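Local coordinates for cytochrome c family protein (Geobacter sulfurreducens, PDB 1RWJ) that binds three c-type hemes as one c7-type domain of a multidomain cytochrome polymer and probably serves in electron transport, at residues Asp68-Ser72 with Ala73-Gly77. Numbering follows the deposited sequence.
Sequences DAFSS and ASDCG. With HEC (heme c), chain D.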
loop_
_atom_site.group_PDB
_atom_site.type_symbol
_atom_site.label_atom_id
_atom_site.label_comp_id
_atom_site.label_asym_id
_atom_site.label_seq_id
_atom_site.Cartn_x
_atom_site.Cartn_y
_atom_site.Cartn_z
ATOM N N ASP A 68 11.054 0.409 -8.988
ATOM C CA ASP A 68 11.438 0.165 -7.599
ATOM C C ASP A 68 10.831 -1.156 -7.141
ATOM O O ASP A 68 11.437 -1.896 -6.363
ATOM C CB ASP A 68 10.947 1.302 -6.697
ATOM C CG ASP A 68 11.708 2.592 -6.921
ATOM O OD1 ASP A 68 12.905 2.642 -6.566
ATOM O OD2 ASP A 68 11.113 3.555 -7.454
ATOM N N ALA A 69 9.628 -1.436 -7.635
ATOM C CA ALA A 69 8.889 -2.656 -7.319
ATOM C C ALA A 69 7.947 -2.910 -8.488
ATOM O O ALA A 69 7.783 -2.040 -9.347
ATOM C CB ALA A 69 8.092 -2.475 -6.028
ATOM N N PHE A 70 7.317 -4.081 -8.523
ATOM C CA PHE A 70 6.419 -4.393 -9.625
ATOM C C PHE A 70 5.329 -3.340 -9.775
ATOM O O PHE A 70 4.767 -2.857 -8.788
ATOM C CB PHE A 70 5.821 -5.801 -9.470
ATOM C CG PHE A 70 4.897 -5.963 -8.296
ATOM C CD1 PHE A 70 3.552 -5.625 -8.398
ATOM C CD2 PHE A 70 5.366 -6.485 -7.096
ATOM C CE1 PHE A 70 2.686 -5.807 -7.322
ATOM C CE2 PHE A 70 4.510 -6.672 -6.016
ATOM C CZ PHE A 70 3.166 -6.333 -6.131
ATOM N N SER A 71 5.056 -2.980 -11.026
ATOM C CA SER A 71 4.063 -1.961 -11.359
ATOM C C SER A 71 2.661 -2.220 -10.822
ATOM O O SER A 71 2.182 -3.353 -10.817
ATOM C CB SER A 71 3.989 -1.791 -12.879
ATOM O OG SER A 71 2.929 -0.921 -13.235
ATOM N N SER A 72 1.998 -1.153 -10.383
ATOM C CA SER A 72 0.646 -1.276 -9.861
ATOM C C SER A 72 -0.337 -1.346 -11.024
ATOM O O SER A 72 -1.542 -1.492 -10.820
ATOM C CB SER A 72 0.306 -0.075 -8.974
ATOM O OG SER A 72 0.349 1.127 -9.722
ATOM N N ALA A 73 0.184 -1.245 -12.244
ATOM C CA ALA A 73 -0.653 -1.290 -13.440
ATOM C C ALA A 73 -0.944 -2.722 -13.880
ATOM O O ALA A 73 -1.719 -2.949 -14.811
ATOM C CB ALA A 73 0.018 -0.521 -14.570
ATOM N N SER A 74 -0.317 -3.682 -13.209
ATOM C CA SER A 74 -0.512 -5.093 -13.524
ATOM C C SER A 74 -0.422 -5.935 -12.256
ATOM O O SER A 74 -0.277 -5.397 -11.160
ATOM C CB SER A 74 0.544 -5.557 -14.530
ATOM O OG SER A 74 0.426 -4.852 -15.755
ATOM N N ASP A 75 -0.509 -7.254 -12.411
ATOM C CA ASP A 75 -0.431 -8.170 -11.274
ATOM C C ASP A 75 -1.459 -7.838 -10.195
ATOM O O ASP A 75 -1.136 -7.828 -9.006
ATOM C CB ASP A 75 0.972 -8.137 -10.657
ATOM C CG ASP A 75 2.039 -8.660 -11.598
ATOM O OD1 ASP A 75 1.899 -9.805 -12.076
ATOM O OD2 ASP A 75 3.020 -7.928 -11.853
ATOM N N CYS A 76 -2.692 -7.572 -10.615
ATOM C CA CYS A 76 -3.774 -7.233 -9.693
ATOM C C CYS A 76 -3.841 -8.197 -8.515
ATOM O O CYS A 76 -3.975 -7.782 -7.362
ATOM C CB CYS A 76 -5.121 -7.272 -10.415
ATOM S SG CYS A 76 -5.182 -6.373 -11.993
ATOM N N GLY A 77 -3.754 -9.487 -8.824
ATOM C CA GLY A 77 -3.829 -10.517 -7.805
ATOM C C GLY A 77 -2.817 -10.432 -6.680
ATOM O O GLY A 77 -3.089 -10.900 -5.576
HETATM FE FE HEC D . -5.781 -2.010 -6.917
HETATM C CHA HEC D . -7.691 0.058 -5.009
HETATM C CHB HEC D . -8.425 -2.566 -9.003
HETATM C CHC HEC D . -3.678 -3.646 -9.079
HETATM C CHD HEC D . -3.332 -1.993 -4.518
HETATM N NA HEC D . -7.633 -1.362 -7.008
HETATM C C1A HEC D . -8.229 -0.404 -6.205
HETATM C C2A HEC D . -9.584 -0.124 -6.648
HETATM C C3A HEC D . -9.843 -0.979 -7.664
HETATM C C4A HEC D . -8.634 -1.731 -7.906
HETATM C CMA HEC D . -11.172 -1.092 -8.413
HETATM C CAA HEC D . -10.473 1.025 -6.167
HETATM C CBA HEC D . -9.987 2.389 -6.653
HETATM C CGA HEC D . -9.943 2.481 -8.167
HETATM O O1A HEC D . -11.010 2.355 -8.801
HETATM O O2A HEC D . -8.843 2.672 -8.727
HETATM N NB HEC D . -5.987 -2.848 -8.678
HETATM C C1B HEC D . -7.172 -3.086 -9.359
HETATM C C2B HEC D . -6.922 -3.841 -10.569
HETATM C C3B HEC D . -5.578 -4.027 -10.658
HETATM C C4B HEC D . -4.999 -3.440 -9.462
HETATM C CMB HEC D . -7.989 -4.381 -11.517
HETATM C CAB HEC D . -4.777 -4.621 -11.815
HETATM C CBB HEC D . -4.912 -3.874 -13.134
HETATM N NC HEC D . -3.905 -2.628 -6.844
HETATM C C1C HEC D . -3.160 -3.272 -7.840
HETATM C C2C HEC D . -1.805 -3.530 -7.411
HETATM C C3C HEC D . -1.712 -3.081 -6.124
HETATM C C4C HEC D . -3.012 -2.517 -5.779
HETATM C CMC HEC D . -0.721 -4.237 -8.217
HETATM C CAC HEC D . -0.541 -3.276 -5.150
HETATM C CBC HEC D . 0.792 -2.662 -5.561
HETATM N ND HEC D . -5.614 -1.252 -5.114
HETATM C C1D HEC D . -4.567 -1.419 -4.216
HETATM C C2D HEC D . -4.870 -0.740 -2.969
HETATM C C3D HEC D . -6.048 -0.102 -3.137
HETATM C C4D HEC D . -6.507 -0.414 -4.471
HETATM C CMD HEC D . -4.048 -0.781 -1.695
HETATM C CAD HEC D . -6.766 0.800 -2.141
HETATM C CBD HEC D . -6.098 2.139 -1.876
HETATM C CGD HEC D . -6.887 3.002 -0.907
HETATM O O1D HEC D . -6.303 3.965 -0.363
HETATM O O2D HEC D . -8.089 2.722 -0.695
HETATM O O HOH W 1 3.160 -5.323 -12.467
#
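Phe70 and Asp75 meet obliquely across a type I beta turn, Ser71 to Ser74, which leads into the Cys76-to-His80 heme-attachment segment of this c7-type cytochrome domain. The Phe70 ring and the Asp75 carboxylate stand perpendicular, with OD2 4.2 Å from CD1. In the plane of that ring, at its edge, lies the heme methyl CMC, 3.9 Å from CE1; His64, an axial ligand of a second heme, meets Phe70 edge-to-face, and Phe70 belongs to the pockets of both hemes. At Ser71, OG swings anti to the backbone N (chi1 173°) and accepts the amide of Ala73, OG to N 2.9 Å. The Ser71 carbonyl closes the turn with a weak, long bond from Ser74 N, and a water donates to both Ser71 O and Asp75 OD2, tying the start of the turn to the residue just past it. An alanine in place of Ser71 would probably leave the Ala73 amide without its acceptor and the turn less firmly pinned. Next along, Ser72 packs its side chain on helix 51-55, beside Met51, an axial ligand of the nearby heme, while its carbonyl O lies 3.5 Å from the meso carbon CHC. Beyond the turn, Cys76 SG is bonded covalently to heme CAB at 1.8 Å.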